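Local coordinates for protein halotolerant alpha-type carbonic anhydrase (dCA II) (Dunaliella salina, PDB 1Y7W) that catalyses the reversible hydration of carbon dioxide to bicarbonate at a zinc site and remains active at high salt, at residues A[78-81]-A[82-86]; A[95-98]-A[99-103]; A[115-119]-A[120-124]; A[211-215]-A[216-220]. All coordinates share one frame; numbering follows the deposited sequence.

Contact 1 (A[78-81]-A[82-86]). With NA (sodium ion), chain C.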
ATOM      1  N   LEU A  78      10.413   2.117 -11.565  1.00 20.11           N
ATOM      2  CA  LEU A  78       9.834   1.013 -10.769  1.00 20.01           C
ATOM      3  C   LEU A  78       9.794  -0.280 -11.562  1.00 18.58           C
ATOM      4  O   LEU A  78       9.870  -1.348 -10.985  1.00 17.78           O
ATOM      5  CB  LEU A  78       8.394   1.345 -10.336  1.00 19.83           C
ATOM      6  CG  LEU A  78       8.279   2.611  -9.506  1.00 20.20           C
ATOM      7  CD1 LEU A  78       6.776   2.907  -9.255  1.00 20.32           C
ATOM      8  CD2 LEU A  78       9.039   2.499  -8.231  1.00 19.82           C
ATOM      9  N   ASN A  79       9.676  -0.193 -12.883  1.00 19.24           N
ATOM     10  CA  ASN A  79       9.590  -1.405 -13.701  1.00 21.25           C
ATOM     11  C   ASN A  79      10.831  -1.750 -14.520  1.00 22.24           C
ATOM     12  O   ASN A  79      10.734  -2.388 -15.568  1.00 23.44           O
ATOM     13  CB  ASN A  79       8.350  -1.317 -14.624  1.00 23.29           C
ATOM     14  CG  ASN A  79       7.945  -2.657 -15.181  1.00 24.70           C
ATOM     15  OD1 ASN A  79       7.995  -3.663 -14.499  1.00 28.00           O
ATOM     16  ND2 ASN A  79       7.524  -2.675 -16.440  1.00 28.99           N
ATOM     17  N   VAL A  80      11.976  -1.289 -14.046  1.00 21.61           N
ATOM     18  CA  VAL A  80      13.266  -1.591 -14.663  1.00 21.76           C
ATOM     19  C   VAL A  80      14.110  -2.185 -13.535  1.00 20.36           C
ATOM     20  O   VAL A  80      14.204  -1.593 -12.438  1.00 19.48           O
ATOM     21  CB  VAL A  80      13.960  -0.293 -15.263  1.00 21.76           C
ATOM     22  CG1 VAL A  80      15.371  -0.639 -15.836  1.00 21.98           C
ATOM     23  CG2 VAL A  80      13.104   0.274 -16.373  1.00 23.86           C
ATOM     24  N   ASP A  81      14.666  -3.376 -13.805  1.00 21.04           N
ATOM     25  CA  ASP A  81      15.542  -4.110 -12.862  1.00 22.25           C
ATOM     26  C   ASP A  81      16.412  -3.078 -12.156  1.00 21.60           C
ATOM     27  O   ASP A  81      17.109  -2.284 -12.807  1.00 21.66           O
ATOM     28  CB  ASP A  81      16.449  -5.048 -13.658  1.00 25.69           C
ATOM     29  CG  ASP A  81      17.325  -5.952 -12.776  1.00 27.23           C
ATOM     30  OD1 ASP A  81      17.649  -5.649 -11.642  1.00 22.85           O
ATOM     31  OD2 ASP A  81      17.725  -6.996 -13.288  1.00 32.01           O
ATOM     32  N   GLY A  82      16.372  -3.092 -10.825  1.00 20.13           N
ATOM     33  CA  GLY A  82      17.153  -2.153 -10.033  1.00 20.15           C
ATOM     34  C   GLY A  82      18.662  -2.184 -10.306  1.00 20.99           C
ATOM     35  O   GLY A  82      19.328  -1.203 -10.053  1.00 22.83           O
ATOM     36  N   ALA A  83      19.178  -3.284 -10.851  1.00 21.37           N
ATOM     37  CA  ALA A  83      20.623  -3.399 -11.188  1.00 24.09           C
ATOM     38  C   ALA A  83      20.987  -2.517 -12.394  1.00 24.50           C
ATOM     39  O   ALA A  83      22.179  -2.238 -12.641  1.00 25.88           O
ATOM     40  CB  ALA A  83      20.974  -4.866 -11.516  1.00 24.37           C
ATOM     41  N   GLN A  84      19.960  -2.090 -13.139  1.00 25.16           N
ATOM     42  CA  GLN A  84      20.095  -1.274 -14.327  1.00 26.79           C
ATOM     43  C   GLN A  84      20.207   0.167 -13.986  1.00 26.96           C
ATOM     44  O   GLN A  84      19.753   0.625 -12.930  1.00 24.16           O
ATOM     45  CB  GLN A  84      18.891  -1.404 -15.268  1.00 31.65           C
ATOM     46  CG  GLN A  84      18.657  -2.797 -15.878  1.00 37.64           C
ATOM     47  CD  GLN A  84      19.815  -3.280 -16.695  1.00 41.04           C
ATOM     48  OE1 GLN A  84      20.693  -3.993 -16.202  1.00 42.89           O
ATOM     49  NE2 GLN A  84      19.830  -2.893 -17.968  1.00 43.19           N
ATOM     50  N   ALA A  85      20.810   0.899 -14.923  1.00 27.20           N
ATOM     51  CA  ALA A  85      20.991   2.339 -14.755  1.00 26.38           C
ATOM     52  C   ALA A  85      19.635   3.051 -14.496  1.00 25.88           C
ATOM     53  O   ALA A  85      19.494   3.905 -13.614  1.00 27.36           O
ATOM     54  CB  ALA A  85      21.628   2.911 -16.030  1.00 27.45           C
ATOM     55  N   ASP A  86      18.621   2.738 -15.273  1.00 27.19           N
ATOM     56  CA  ASP A  86      17.382   3.465 -15.011  1.00 27.36           C
ATOM     57  C   ASP A  86      16.393   2.628 -14.231  1.00 25.95           C
ATOM     58  O   ASP A  86      15.176   2.759 -14.430  1.00 26.83           O
ATOM     59  CB  ASP A  86      16.754   3.960 -16.311  1.00 33.17           C
ATOM     60  CG  ASP A  86      16.986   3.029 -17.418  1.00 37.08           C
ATOM     61  OD1 ASP A  86      17.057   1.811 -17.110  1.00 39.94           O
ATOM     62  OD2 ASP A  86      17.126   3.519 -18.580  1.00 40.54           O
TER
HETATM   63 NA    NA C 281      19.609   1.032 -10.586  1.00 23.25          NA
HETATM   64  O   HOH W   1      20.060   3.210 -10.985  1.00 35.45           O
HETATM   65  O   HOH W   2      19.668   1.386  -8.423  1.00 29.96           O
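A sodium-binding loop is built here round a type I beta turn, in which D81 grips A83 and Q84 and the backbone of G82 and Q84 faces the ion. The turn closes with Q84 N donating to D81 O at 2.9 Å, the donor standing above the carbonyl plane. A second bond comes from the side chain of D81. Its CG lies opposite the backbone N (chi1 -175°), which swings the carboxylate forward along the chain so that OD1 accepts from A83 N at 2.9 Å, nearly straight at 170° but from above the carboxylate plane. This pairing of a side-chain oxygen with the N-H two residues on is an Asx turn, laid over the beta turn. With an alanine here, the A83 N-H would probably lose its acceptor and the turn that presents the metal-binding carbonyls would be held by fewer bonds. V80, just before the turn, crosses the Q84 side chain at about a right angle, its CG1 3.6 Å from Q84 CB, and the same methyl lies close to the D86 carboxylate, 3.2 Å from OD1. The sodium ion is coordinated by G82 O at 2.3 Å, by Q84 O at 2.4 Å and by two waters; G87 O completes the site. One of the waters also donates to A85 O. The loop runs between strand 55-56 and strand 89-90 at the surface, where G82 O makes a weak hydrogen bond with T89 OG1. Helix 213-217 packs against the loop: L78 touches V213, N79 touches K214 and D81 touches T215.

Contact 2 (A[95-98]-A[99-103])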
ATOM      1  N   VAL A  95      12.629  -1.030   8.434  1.00 20.31           N
ATOM      2  CA  VAL A  95      11.264  -1.528   8.614  1.00 20.62           C
ATOM      3  C   VAL A  95      10.826  -1.222  10.058  1.00 21.07           C
ATOM      4  O   VAL A  95      11.667  -1.149  10.970  1.00 20.53           O
ATOM      5  CB  VAL A  95      11.205  -3.029   8.298  1.00 20.16           C
ATOM      6  CG1 VAL A  95      12.137  -3.803   9.228  1.00 21.26           C
ATOM      7  CG2 VAL A  95       9.767  -3.548   8.439  1.00 19.95           C
ATOM      8  N   ASP A  96       9.537  -0.956  10.249  1.00 20.85           N
ATOM      9  CA  ASP A  96       9.040  -0.706  11.600  1.00 19.65           C
ATOM     10  C   ASP A  96       8.512  -2.072  12.079  1.00 20.17           C
ATOM     11  O   ASP A  96       7.705  -2.747  11.377  1.00 17.72           O
ATOM     12  CB  ASP A  96       7.903   0.343  11.585  1.00 18.51           C
ATOM     13  CG  ASP A  96       8.410   1.799  11.350  1.00 20.47           C
ATOM     14  OD1 ASP A  96       9.651   2.018  11.282  1.00 21.27           O
ATOM     15  OD2 ASP A  96       7.533   2.709  11.241  1.00 21.19           O
ATOM     16  N   LEU A  97       8.969  -2.503  13.257  1.00 19.37           N
ATOM     17  CA  LEU A  97       8.518  -3.781  13.756  1.00 20.67           C
ATOM     18  C   LEU A  97       7.221  -3.645  14.565  1.00 19.55           C
ATOM     19  O   LEU A  97       7.211  -3.742  15.801  1.00 20.89           O
ATOM     20  CB  LEU A  97       9.630  -4.435  14.598  1.00 19.68           C
ATOM     21  CG  LEU A  97      10.882  -4.758  13.775  1.00 20.72           C
ATOM     22  CD1 LEU A  97      11.874  -5.581  14.672  1.00 18.12           C
ATOM     23  CD2 LEU A  97      10.496  -5.559  12.473  1.00 17.33           C
ATOM     24  N   GLU A  98       6.133  -3.357  13.861  1.00 18.25           N
ATOM     25  CA  GLU A  98       4.829  -3.252  14.498  1.00 18.79           C
ATOM     26  C   GLU A  98       3.800  -3.465  13.413  1.00 18.44           C
ATOM     27  O   GLU A  98       4.132  -3.743  12.243  1.00 17.92           O
ATOM     28  CB  GLU A  98       4.634  -1.867  15.154  1.00 19.36           C
ATOM     29  CG  GLU A  98       4.700  -0.686  14.170  1.00 21.17           C
ATOM     30  CD  GLU A  98       4.591   0.677  14.887  1.00 26.87           C
ATOM     31  OE1 GLU A  98       4.514   0.722  16.140  1.00 25.24           O
ATOM     32  OE2 GLU A  98       4.542   1.717  14.180  1.00 28.33           O
ATOM     33  N   GLN A  99       2.548  -3.353  13.795  1.00 16.82           N
ATOM     34  CA  GLN A  99       1.449  -3.531  12.827  1.00 17.21           C
ATOM     35  C   GLN A  99       1.704  -2.808  11.479  1.00 16.90           C
ATOM     36  O   GLN A  99       2.103  -1.634  11.494  1.00 17.14           O
ATOM     37  CB  GLN A  99       0.164  -2.983  13.450  1.00 16.57           C
ATOM     38  CG  GLN A  99      -1.132  -3.239  12.626  1.00 17.65           C
ATOM     39  CD  GLN A  99      -2.304  -2.401  13.151  1.00 23.24           C
ATOM     40  OE1 GLN A  99      -3.168  -2.882  13.893  1.00 28.53           O
ATOM     41  NE2 GLN A  99      -2.330  -1.154  12.781  1.00 22.53           N
ATOM     42  N   GLY A 100       1.503  -3.513  10.346  1.00 16.17           N
ATOM     43  CA  GLY A 100       1.670  -2.918   9.025  1.00 15.68           C
ATOM     44  C   GLY A 100       3.075  -2.986   8.436  1.00 16.14           C
ATOM     45  O   GLY A 100       3.256  -2.877   7.229  1.00 18.01           O
ATOM     46  N   MET A 101       4.055  -3.142   9.302  1.00 16.97           N
ATOM     47  CA  MET A 101       5.470  -3.280   8.930  1.00 17.89           C
ATOM     48  C   MET A 101       5.958  -2.316   7.872  1.00 18.77           C
ATOM     49  O   MET A 101       6.468  -2.717   6.828  1.00 17.72           O
ATOM     50  CB  MET A 101       5.745  -4.727   8.506  1.00 19.78           C
ATOM     51  CG  MET A 101       5.589  -5.664   9.719  1.00 24.65           C
ATOM     52  SD  MET A 101       6.310  -7.322   9.492  1.00 28.71           S
ATOM     53  CE  MET A 101       7.929  -6.719   9.368  1.00 25.58           C
ATOM     54  N   LYS A 102       5.751  -1.046   8.146  1.00 18.12           N
ATOM     55  CA  LYS A 102       6.127   0.007   7.218  1.00 17.60           C
ATOM     56  C   LYS A 102       7.616  -0.037   6.902  1.00 18.97           C
ATOM     57  O   LYS A 102       8.424  -0.170   7.824  1.00 19.18           O
ATOM     58  CB  LYS A 102       5.840   1.366   7.850  1.00 19.24           C
ATOM     59  CG  LYS A 102       6.071   2.489   6.836  1.00 19.72           C
ATOM     60  CD  LYS A 102       5.481   3.793   7.367  1.00 22.72           C
ATOM     61  CE  LYS A 102       6.364   4.415   8.477  1.00 26.71           C
ATOM     62  NZ  LYS A 102       5.913   5.860   8.834  1.00 30.88           N
ATOM     63  N   VAL A 103       7.966   0.177   5.628  1.00 17.91           N
ATOM     64  CA  VAL A 103       9.341   0.178   5.179  1.00 17.73           C
ATOM     65  C   VAL A 103       9.576   1.575   4.610  1.00 18.72           C
ATOM     66  O   VAL A 103       8.747   2.092   3.850  1.00 16.83           O
ATOM     67  CB  VAL A 103       9.596  -0.911   4.115  1.00 17.66           C
ATOM     68  CG1 VAL A 103      11.032  -0.776   3.480  1.00 17.90           C
ATOM     69  CG2 VAL A 103       9.443  -2.297   4.738  1.00 17.32           C
TER
HETATM   70  O   HOH W   3      10.473   2.077   8.354  1.00 29.68           O
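The D96 carboxylate lies alongside the K102 chain, both extending in one direction. OD2 is the oxygen that meets the lysine, 3.5 Å from K102 CE, while K102 NZ stays 4.3 Å from OD2, too far for a salt bridge, although the opposite charges probably still attract. The other oxygen, OD1, is held by G205 N and has a water close by, which also lies near K102 O. E98 turns its carboxylate outward to H267, whose NE2 bonds to OE1. Along the backbone D96 N donates to K102 O at 2.8 Å, and beyond it V95 and V103 form an antiparallel non-hydrogen-bonded pair. The chain thus doubles back as a beta hairpin whose tip, from E98 to M101, is a type II turn closed by M101 N to E98 O at 3.0 Å; G100 has the positive phi (88°) such a turn asks for at its third position. On the apolar side the M101 chain bends at its last torsion (chi3 65°), bringing CE to 3.8 Å from V95 CG2 and 4.2 Å from L97 CD2. V95 CG2 also meets V103 CG2 at 3.9 Å. I190 of helix 181-195 and F259 of helix 253-266 pack against this cluster, while at the tip G100 N bonds to H133 NE2, next in sequence to the zinc ligand H132.

Contact 3 (A[115-119]-A[120-124])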
ATOM      1  N   ILE A 115       2.562  10.524 -13.835  1.00 17.10           N
ATOM      2  CA  ILE A 115       1.134  10.399 -14.156  1.00 17.96           C
ATOM      3  C   ILE A 115       0.690  11.778 -14.614  1.00 18.04           C
ATOM      4  O   ILE A 115       1.093  12.802 -14.006  1.00 19.92           O
ATOM      5  CB  ILE A 115       0.271  10.010 -12.930  1.00 17.43           C
ATOM      6  CG1 ILE A 115       0.833   8.718 -12.296  1.00 17.97           C
ATOM      7  CG2 ILE A 115      -1.255   9.814 -13.396  1.00 16.47           C
ATOM      8  CD1 ILE A 115       0.076   8.333 -10.947  1.00 18.74           C
ATOM      9  N   GLU A 116      -0.119  11.819 -15.673  1.00 18.28           N
ATOM     10  CA  GLU A 116      -0.617  13.094 -16.137  1.00 19.18           C
ATOM     11  C   GLU A 116      -1.914  13.316 -15.401  1.00 20.02           C
ATOM     12  O   GLU A 116      -2.860  12.517 -15.523  1.00 18.62           O
ATOM     13  CB  GLU A 116      -0.871  13.105 -17.640  1.00 20.76           C
ATOM     14  CG  GLU A 116      -1.306  14.493 -18.087  1.00 23.89           C
ATOM     15  CD  GLU A 116      -1.866  14.528 -19.504  1.00 25.64           C
ATOM     16  OE1 GLU A 116      -2.902  13.938 -19.708  1.00 30.81           O
ATOM     17  OE2 GLU A 116      -1.284  15.156 -20.391  1.00 26.97           O
ATOM     18  N   ILE A 117      -1.957  14.417 -14.664  1.00 20.48           N
ATOM     19  CA  ILE A 117      -3.116  14.723 -13.843  1.00 23.43           C
ATOM     20  C   ILE A 117      -3.612  16.115 -14.100  1.00 24.12           C
ATOM     21  O   ILE A 117      -2.859  17.112 -13.984  1.00 24.17           O
ATOM     22  CB  ILE A 117      -2.801  14.539 -12.320  1.00 23.14           C
ATOM     23  CG1 ILE A 117      -2.514  13.062 -12.021  1.00 22.13           C
ATOM     24  CG2 ILE A 117      -4.034  14.944 -11.469  1.00 22.40           C
ATOM     25  CD1 ILE A 117      -1.942  12.869 -10.647  1.00 20.73           C
ATOM     26  N   GLY A 118      -4.893  16.181 -14.435  1.00 24.68           N
ATOM     27  CA  GLY A 118      -5.506  17.453 -14.773  1.00 27.96           C
ATOM     28  C   GLY A 118      -4.716  18.131 -15.883  1.00 28.34           C
ATOM     29  O   GLY A 118      -4.531  19.349 -15.841  1.00 29.42           O
ATOM     30  N   GLY A 119      -4.245  17.356 -16.863  1.00 26.76           N
ATOM     31  CA  GLY A 119      -3.465  17.908 -17.957  1.00 27.11           C
ATOM     32  C   GLY A 119      -1.965  18.173 -17.726  1.00 28.38           C
ATOM     33  O   GLY A 119      -1.252  18.543 -18.652  1.00 28.18           O
ATOM     34  N   THR A 120      -1.466  17.949 -16.514  1.00 26.05           N
ATOM     35  CA  THR A 120      -0.067  18.185 -16.213  1.00 24.61           C
ATOM     36  C   THR A 120       0.624  16.867 -15.872  1.00 24.62           C
ATOM     37  O   THR A 120       0.136  16.090 -15.020  1.00 20.00           O
ATOM     38  CB  THR A 120       0.084  19.111 -14.989  1.00 27.38           C
ATOM     39  OG1 THR A 120      -0.529  20.376 -15.261  1.00 30.69           O
ATOM     40  CG2 THR A 120       1.557  19.346 -14.669  1.00 28.16           C
ATOM     41  N   THR A 121       1.763  16.617 -16.510  1.00 23.01           N
ATOM     42  CA  THR A 121       2.486  15.392 -16.223  1.00 21.77           C
ATOM     43  C   THR A 121       3.223  15.608 -14.891  1.00 23.20           C
ATOM     44  O   THR A 121       4.048  16.522 -14.761  1.00 23.48           O
ATOM     45  CB  THR A 121       3.464  15.074 -17.366  1.00 22.07           C
ATOM     46  OG1 THR A 121       2.706  14.809 -18.572  1.00 20.04           O
ATOM     47  CG2 THR A 121       4.350  13.873 -17.026  1.00 15.97           C
ATOM     48  N   LYS A 122       2.934  14.782 -13.892  1.00 21.05           N
ATOM     49  CA  LYS A 122       3.627  14.952 -12.627  1.00 20.14           C
ATOM     50  C   LYS A 122       4.515  13.765 -12.318  1.00 18.19           C
ATOM     51  O   LYS A 122       4.228  12.644 -12.706  1.00 18.32           O
ATOM     52  CB  LYS A 122       2.635  15.142 -11.502  1.00 22.45           C
ATOM     53  CG  LYS A 122       1.818  16.445 -11.583  1.00 24.92           C
ATOM     54  CD  LYS A 122       0.765  16.416 -10.486  1.00 27.91           C
ATOM     55  CE  LYS A 122      -0.115  17.709 -10.477  1.00 31.15           C
ATOM     56  NZ  LYS A 122       0.145  18.616  -9.313  1.00 31.98           N
ATOM     57  N   SER A 123       5.623  14.009 -11.629  1.00 17.40           N
ATOM     58  CA  SER A 123       6.535  12.901 -11.237  1.00 18.28           C
ATOM     59  C   SER A 123       6.154  12.479  -9.811  1.00 17.36           C
ATOM     60  O   SER A 123       5.756  13.334  -9.004  1.00 19.05           O
ATOM     61  CB  SER A 123       7.987  13.406 -11.236  1.00 21.42           C
ATOM     62  OG  SER A 123       8.441  13.515 -12.567  1.00 21.06           O
ATOM     63  N   PHE A 124       6.265  11.182  -9.507  1.00 18.68           N
ATOM     64  CA  PHE A 124       5.919  10.703  -8.181  1.00 17.64           C
ATOM     65  C   PHE A 124       7.100  10.064  -7.465  1.00 17.32           C
ATOM     66  O   PHE A 124       7.835   9.280  -8.038  1.00 16.46           O
ATOM     67  CB  PHE A 124       4.750   9.720  -8.299  1.00 17.68           C
ATOM     68  CG  PHE A 124       3.455  10.436  -8.505  1.00 18.89           C
ATOM     69  CD1 PHE A 124       2.661  10.788  -7.417  1.00 19.03           C
ATOM     70  CD2 PHE A 124       3.105  10.908  -9.786  1.00 20.47           C
ATOM     71  CE1 PHE A 124       1.518  11.607  -7.595  1.00 19.36           C
ATOM     72  CE2 PHE A 124       1.949  11.733  -9.966  1.00 17.85           C
ATOM     73  CZ  PHE A 124       1.177  12.063  -8.869  1.00 18.10           C
TER
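I115 and I117 both meet the ring of F124, but from different directions. I115 CD1 sits 4.0 Å above one face, displaced toward the rim, and its CB lies 3.8 Å from F124 CE2; I117 CD1 instead approaches the edge near the ring plane, 3.7 Å from CZ. Both isoleucines cross the phenylalanine at about a right angle. F124 CG lies anti to its carbonyl carbon (chi1 -77°), which brings the ring over to the isoleucines. On the other face of the strands E116 lays its CG beside T120 O. These positions are set by a beta hairpin with a two-residue loop, G118-G119, in a type I' turn, where positive phi suits glycine. Four backbone bonds zip it: I117 N gives to T120 O at 2.7 Å and T120 N returns to I117 O at 3.0 Å, while I115 N to K122 O (2.9 Å) and K122 N to I115 O (2.7 Å) form the next hydrogen-bonded pair, with E116 and T121 between them. Further out, K122 NZ makes a salt bridge to E155 of strand 147-155. E116 N bonds to S71 OG, and A167 of strand 166-175 touches both I115 and F124.

Contact 4 (A[211-215]-A[216-220])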
ATOM      1  N   ILE A 211      16.380  -2.912  -1.631  1.00 19.21           N
ATOM      2  CA  ILE A 211      15.300  -3.610  -2.332  1.00 19.44           C
ATOM      3  C   ILE A 211      15.184  -3.221  -3.813  1.00 19.40           C
ATOM      4  O   ILE A 211      15.094  -2.033  -4.128  1.00 18.68           O
ATOM      5  CB  ILE A 211      13.964  -3.230  -1.634  1.00 18.90           C
ATOM      6  CG1 ILE A 211      14.038  -3.669  -0.150  1.00 19.94           C
ATOM      7  CG2 ILE A 211      12.760  -3.828  -2.390  1.00 19.15           C
ATOM      8  CD1 ILE A 211      12.786  -3.214   0.671  1.00 21.43           C
ATOM      9  N   ASN A 212      15.115  -4.231  -4.666  1.00 19.19           N
ATOM     10  CA  ASN A 212      15.011  -4.087  -6.115  1.00 19.79           C
ATOM     11  C   ASN A 212      13.485  -4.040  -6.392  1.00 19.97           C
ATOM     12  O   ASN A 212      12.786  -5.060  -6.345  1.00 21.83           O
ATOM     13  CB  ASN A 212      15.686  -5.322  -6.747  1.00 21.23           C
ATOM     14  CG  ASN A 212      15.839  -5.231  -8.284  1.00 23.87           C
ATOM     15  OD1 ASN A 212      16.851  -5.747  -8.874  1.00 23.60           O
ATOM     16  ND2 ASN A 212      14.852  -4.637  -8.952  1.00 18.33           N
ATOM     17  N   VAL A 213      12.971  -2.843  -6.660  1.00 19.43           N
ATOM     18  CA  VAL A 213      11.527  -2.697  -6.835  1.00 19.26           C
ATOM     19  C   VAL A 213      10.942  -3.626  -7.861  1.00 20.38           C
ATOM     20  O   VAL A 213       9.968  -4.360  -7.591  1.00 18.56           O
ATOM     21  CB  VAL A 213      11.147  -1.233  -7.164  1.00 17.59           C
ATOM     22  CG1 VAL A 213       9.595  -1.115  -7.332  1.00 18.77           C
ATOM     23  CG2 VAL A 213      11.541  -0.346  -6.017  1.00 19.96           C
ATOM     24  N   LYS A 214      11.546  -3.624  -9.042  1.00 21.08           N
ATOM     25  CA  LYS A 214      11.030  -4.433 -10.120  1.00 21.80           C
ATOM     26  C   LYS A 214      11.079  -5.936  -9.868  1.00 23.39           C
ATOM     27  O   LYS A 214      10.104  -6.671 -10.164  1.00 21.74           O
ATOM     28  CB  LYS A 214      11.782  -4.067 -11.404  1.00 23.78           C
ATOM     29  CG  LYS A 214      11.644  -5.064 -12.557  1.00 26.26           C
ATOM     30  CD  LYS A 214      10.249  -5.031 -13.131  1.00 32.13           C
ATOM     31  CE  LYS A 214      10.256  -5.420 -14.620  1.00 36.27           C
ATOM     32  NZ  LYS A 214      10.529  -6.882 -14.715  1.00 38.11           N
ATOM     33  N   THR A 215      12.196  -6.415  -9.333  1.00 20.88           N
ATOM     34  CA  THR A 215      12.286  -7.856  -9.124  1.00 23.07           C
ATOM     35  C   THR A 215      11.679  -8.358  -7.819  1.00 22.26           C
ATOM     36  O   THR A 215      11.217  -9.493  -7.744  1.00 24.86           O
ATOM     37  CB  THR A 215      13.792  -8.359  -9.226  1.00 23.66           C
ATOM     38  OG1 THR A 215      14.542  -7.893  -8.090  1.00 23.80           O
ATOM     39  CG2 THR A 215      14.443  -7.809 -10.515  1.00 22.23           C
ATOM     40  N   GLN A 216      11.642  -7.511  -6.807  1.00 21.30           N
ATOM     41  CA  GLN A 216      11.133  -7.981  -5.548  1.00 21.91           C
ATOM     42  C   GLN A 216       9.695  -7.622  -5.187  1.00 21.37           C
ATOM     43  O   GLN A 216       9.075  -8.356  -4.428  1.00 21.77           O
ATOM     44  CB  GLN A 216      12.062  -7.517  -4.425  1.00 22.06           C
ATOM     45  CG  GLN A 216      13.439  -8.202  -4.558  1.00 24.20           C
ATOM     46  CD  GLN A 216      14.362  -7.810  -3.431  1.00 26.74           C
ATOM     47  OE1 GLN A 216      14.879  -6.692  -3.405  1.00 26.35           O
ATOM     48  NE2 GLN A 216      14.564  -8.735  -2.467  1.00 24.59           N
ATOM     49  N   LEU A 217       9.200  -6.496  -5.717  1.00 21.97           N
ATOM     50  CA  LEU A 217       7.867  -6.008  -5.373  1.00 20.40           C
ATOM     51  C   LEU A 217       6.831  -6.066  -6.486  1.00 21.43           C
ATOM     52  O   LEU A 217       5.757  -6.592  -6.262  1.00 21.94           O
ATOM     53  CB  LEU A 217       7.969  -4.590  -4.808  1.00 20.31           C
ATOM     54  CG  LEU A 217       8.928  -4.319  -3.631  1.00 20.12           C
ATOM     55  CD1 LEU A 217       8.875  -2.852  -3.330  1.00 18.58           C
ATOM     56  CD2 LEU A 217       8.603  -5.157  -2.366  1.00 18.50           C
ATOM     57  N   LEU A 218       7.136  -5.569  -7.690  1.00 20.93           N
ATOM     58  CA  LEU A 218       6.122  -5.597  -8.739  1.00 21.48           C
ATOM     59  C   LEU A 218       5.781  -7.013  -9.119  1.00 22.12           C
ATOM     60  O   LEU A 218       6.665  -7.880  -9.166  1.00 22.62           O
ATOM     61  CB  LEU A 218       6.576  -4.850  -9.988  1.00 22.99           C
ATOM     62  CG  LEU A 218       6.818  -3.353  -9.871  1.00 23.75           C
ATOM     63  CD1 LEU A 218       6.750  -2.792 -11.314  1.00 23.83           C
ATOM     64  CD2 LEU A 218       5.733  -2.669  -9.039  1.00 25.89           C
ATOM     65  N   PRO A 219       4.489  -7.280  -9.423  1.00 21.41           N
ATOM     66  CA  PRO A 219       4.117  -8.648  -9.785  1.00 21.80           C
ATOM     67  C   PRO A 219       4.511  -9.026 -11.202  1.00 24.21           C
ATOM     68  O   PRO A 219       5.023  -8.200 -11.958  1.00 20.76           O
ATOM     69  CB  PRO A 219       2.607  -8.689  -9.566  1.00 23.38           C
ATOM     70  CG  PRO A 219       2.174  -7.270  -9.773  1.00 22.33           C
ATOM     71  CD  PRO A 219       3.312  -6.404  -9.256  1.00 20.42           C
ATOM     72  N   SER A 220       4.246 -10.282 -11.557  1.00 25.66           N
ATOM     73  CA  SER A 220       4.623 -10.786 -12.864  1.00 29.44           C
ATOM     74  C   SER A 220       3.928 -10.167 -14.079  1.00 32.02           C
ATOM     75  O   SER A 220       4.457 -10.260 -15.197  1.00 34.18           O
ATOM     76  CB  SER A 220       4.478 -12.315 -12.894  1.00 31.30           C
ATOM     77  OG  SER A 220       3.180 -12.716 -12.447  1.00 34.30           O
TER
HETATM   78  O   HOH W   4       7.872  -7.760 -12.034  1.00 44.03           O
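Q216 places its CG away from its own carbonyl carbon (chi1 -66°) and runs extended beyond it (chi2 -178°), which carries the amide back past the start of the helix to N212. There Q216 OE1 accepts from N212 N at 2.8 Å, almost straight and in the plane of the side-chain carbonyl. The return bond runs through the backbone, Q216 N donating to N212 O at 2.7 Å, so the one glutamine satisfies both polar atoms of the N212 peptide backbone. A leucine in place of Q216 would probably leave the N212 N-H without this acceptor and the strand-to-helix join less firmly fixed. OE1 also lies 3.3 Å from I211 CA, with I211 crossing the glutamine at about a right angle. One residue on, V213 O is shared by two donors, L217 N at 2.9 Å and L218 N at 3.1 Å, which widens the helix into a pi-type turn. I211 CG2 packs on L217 CG at 4.1 Å, and V213 CG1 comes to 4.4 Å from L218 CG. F182 of helix 181-195 rests on I211, Q216 and L217, while the guanidinium of R249 takes up the carbonyls of T215, L217 and L218. The whole is a short helix starting at V213, directly after strand 211-212, with N212 at the N-cap position.

Contact 4 is the common neighbour of contacts 1 and 2. Its centre lies 10 Å from that of contact 1, and the two touch where L78 O meets K214 CB at 3.4 Å, so the sodium loop rests on the short helix. Toward contact 2 the centres are 19 Å apart and the touch is slighter, V103 CG1 against I211 CD1 at 4.1 Å. Contact 3 stands apart: its nearest atoms are about 7 Å from contact 1 and about 14 Å from contact 2, on the opposite side of the chain's centre from the latter. Contact 2 comes near the catalytic site, with G100 about 8 Å from the zinc ion, whereas the side chain of L217 in contact 4 is about 13 Å from the zinc ion.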